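Local coordinates for probable primosomal replication protein n (Ralstonia solanacearum, PDB 4FDB), which probably binds single-stranded DNA as a homodimer and takes part in restarting stalled replication forks, stabilising the PriA helicase on DNA and stimulating its unwinding, at residues A[8-13]-A[68-73]. The protein carries 3 engineered substitutions. Numbering follows the deposited sequence.
Engineered in segment 8-13: Val12 (natural residue Ala). Engineered in segment 68-73: Asp72 (natural residue Glu).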
loop_
_atom_site.group_PDB
_atom_site.type_symbol
_atom_site.label_atom_id
_atom_site.label_comp_id
_atom_site.label_asym_id
_atom_site.label_seq_id
_atom_site.Cartn_x
_atom_site.Cartn_y
_atom_site.Cartn_z
ATOM N N VAL A 8 -0.285 0.048 -10.888
ATOM C CA VAL A 8 -0.996 -0.086 -12.155
ATOM C C VAL A 8 -1.982 -1.226 -11.982
ATOM O O VAL A 8 -1.580 -2.349 -11.708
ATOM C CB VAL A 8 -0.041 -0.410 -13.299
ATOM C CG1 VAL A 8 -0.828 -0.859 -14.541
ATOM C CG2 VAL A 8 0.817 0.800 -13.611
ATOM N N ALA A 9 -3.272 -0.945 -12.136
ATOM C CA ALA A 9 -4.281 -1.926 -11.753
ATOM C C ALA A 9 -5.561 -1.723 -12.540
ATOM O O ALA A 9 -5.811 -0.644 -13.063
ATOM C CB ALA A 9 -4.562 -1.833 -10.261
ATOM N N THR A 10 -6.367 -2.775 -12.616
ATOM C CA THR A 10 -7.611 -2.743 -13.365
ATOM C C THR A 10 -8.755 -2.302 -12.463
ATOM O O THR A 10 -8.906 -2.807 -11.354
ATOM C CB THR A 10 -7.917 -4.141 -13.912
ATOM O OG1 THR A 10 -6.837 -4.552 -14.755
ATOM C CG2 THR A 10 -9.227 -4.153 -14.701
ATOM N N LEU A 11 -9.570 -1.359 -12.933
ATOM C CA LEU A 11 -10.761 -0.980 -12.180
ATOM C C LEU A 11 -11.781 -2.107 -12.283
ATOM O O LEU A 11 -12.211 -2.439 -13.369
ATOM C CB LEU A 11 -11.370 0.301 -12.734
ATOM C CG LEU A 11 -12.690 0.682 -12.061
ATOM C CD1 LEU A 11 -12.430 1.061 -10.630
ATOM C CD2 LEU A 11 -13.401 1.812 -12.806
ATOM N N VAL A 12 -12.154 -2.701 -11.152
ATOM C CA VAL A 12 -13.082 -3.831 -11.157
ATOM C C VAL A 12 -14.517 -3.359 -10.994
ATOM O O VAL A 12 -15.436 -3.785 -11.695
ATOM C CB VAL A 12 -12.756 -4.784 -9.967
ATOM C CG1 VAL A 12 -13.718 -5.955 -9.941
ATOM C CG2 VAL A 12 -11.321 -5.271 -10.048
ATOM N N GLU A 13 -14.719 -2.479 -10.020
ATOM C CA GLU A 13 -16.049 -1.956 -9.820
ATOM C C GLU A 13 -15.952 -0.648 -9.074
ATOM O O GLU A 13 -14.938 -0.339 -8.447
ATOM C CB GLU A 13 -16.923 -2.952 -9.058
ATOM C CG GLU A 13 -16.292 -3.504 -7.807
ATOM C CD GLU A 13 -17.167 -4.553 -7.125
ATOM O OE1 GLU A 13 -17.406 -5.639 -7.710
ATOM O OE2 GLU A 13 -17.623 -4.290 -5.993
ATOM N N GLY A 68 -13.064 -2.319 -15.987
ATOM C CA GLY A 68 -12.257 -3.030 -16.960
ATOM C C GLY A 68 -11.073 -2.200 -17.420
ATOM O O GLY A 68 -10.146 -2.711 -18.046
ATOM N N THR A 69 -11.098 -0.908 -17.112
ATOM C CA THR A 69 -10.048 -0.005 -17.570
ATOM C C THR A 69 -8.795 -0.154 -16.724
ATOM O O THR A 69 -8.886 -0.204 -15.504
ATOM C CB THR A 69 -10.531 1.453 -17.501
ATOM O OG1 THR A 69 -11.669 1.598 -18.363
ATOM C CG2 THR A 69 -9.423 2.401 -17.949
ATOM N N VAL A 70 -7.622 -0.215 -17.354
ATOM C CA VAL A 70 -6.385 -0.287 -16.567
ATOM C C VAL A 70 -5.897 1.128 -16.235
ATOM O O VAL A 70 -5.777 1.972 -17.128
ATOM C CB VAL A 70 -5.274 -1.045 -17.314
ATOM C CG1 VAL A 70 -4.015 -1.133 -16.464
ATOM C CG2 VAL A 70 -5.741 -2.448 -17.688
ATOM N N LEU A 71 -5.606 1.375 -14.966
ATOM C CA LEU A 71 -5.287 2.721 -14.509
ATOM C C LEU A 71 -3.889 2.738 -13.921
ATOM O O LEU A 71 -3.518 1.801 -13.238
ATOM C CB LEU A 71 -6.267 3.128 -13.411
ATOM C CG LEU A 71 -7.738 3.135 -13.826
ATOM C CD1 LEU A 71 -8.638 3.363 -12.620
ATOM C CD2 LEU A 71 -7.959 4.184 -14.875
ATOM N N ASP A 72 -3.132 3.799 -14.200
ATOM C CA ASP A 72 -1.852 4.071 -13.538
ATOM C C ASP A 72 -2.152 4.989 -12.373
ATOM O O ASP A 72 -2.449 6.158 -12.596
ATOM C CB ASP A 72 -0.945 4.855 -14.488
ATOM C CG ASP A 72 0.170 4.024 -15.060
ATOM O OD1 ASP A 72 -0.130 2.998 -15.699
ATOM O OD2 ASP A 72 1.347 4.412 -14.886
ATOM N N CYS A 73 -2.081 4.475 -11.143
ATOM C CA CYS A 73 -2.521 5.236 -9.976
ATOM C C CYS A 73 -1.368 5.612 -9.069
ATOM O O CYS A 73 -0.419 4.841 -8.903
ATOM C CB CYS A 73 -3.469 4.395 -9.128
ATOM S SG CYS A 73 -4.846 3.683 -10.046
#
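Ala9 and Leu71 form the hydrogen-bonded pair of an antiparallel ladder between strand 3-19 and the start of strand 70-79, the seam where the first strand of the chain meets the fourth, closing the sheet as in the barrel of the OB family. Two bonds define the pair: Ala9 N donates to Leu71 O at 3.0 Å, and Leu71 N returns a nearly straight bond to Ala9 O at 2.8 Å (173° at the hydrogen). Val8 with Asp72 and Thr10 with Val70 are the flanking non-hydrogen-bonded pairs. Past Thr10 and Val70 the bonding runs on into the loop before strand 70-79: Leu11 N reaches Thr69 O, and Gly68 N donates to Leu11 O at 2.8 Å. Gly68 has a positive phi of 106°, at which a CB would press on the preceding carbonyl oxygen. The axes of 8-13 and 70-73 make 130°, well short of antiparallel, which fits a strongly twisted, curled sheet.

On the face carrying Val8, Thr10, Val70 and Asp72, the valines cross obliquely with CG1 against CG1 at 3.7 Å. Val8 CG2 lies 3.2 Å from OD1 of the engineered Asp72, a close apolar-to-carboxylate contact; OD1 itself is hydrogen-bonded to His97 ND1. Thr10 sets OG1 near Val70 CG2 (3.8 Å) and turns CG2 to the Gly68 carbonyl. On the opposite face, that of Ala9 and Leu71, Leu71 CD1 meets Leu11 CB at 4.1 Å, and both leucines pack on Ile65.

Strand 25-37 borders strand 3-19 through backbone hydrogen bonds of Thr10 with Ser32, and a classic beta bulge sets Glu13 and the engineered Val12 against Leu30 of that strand; Asp72 forms backbone hydrogen bonds with Glu95 of strand 87-96, while Val8 packs on Ile2 of the second subunit and also forms backbone hydrogen bonds to that chain.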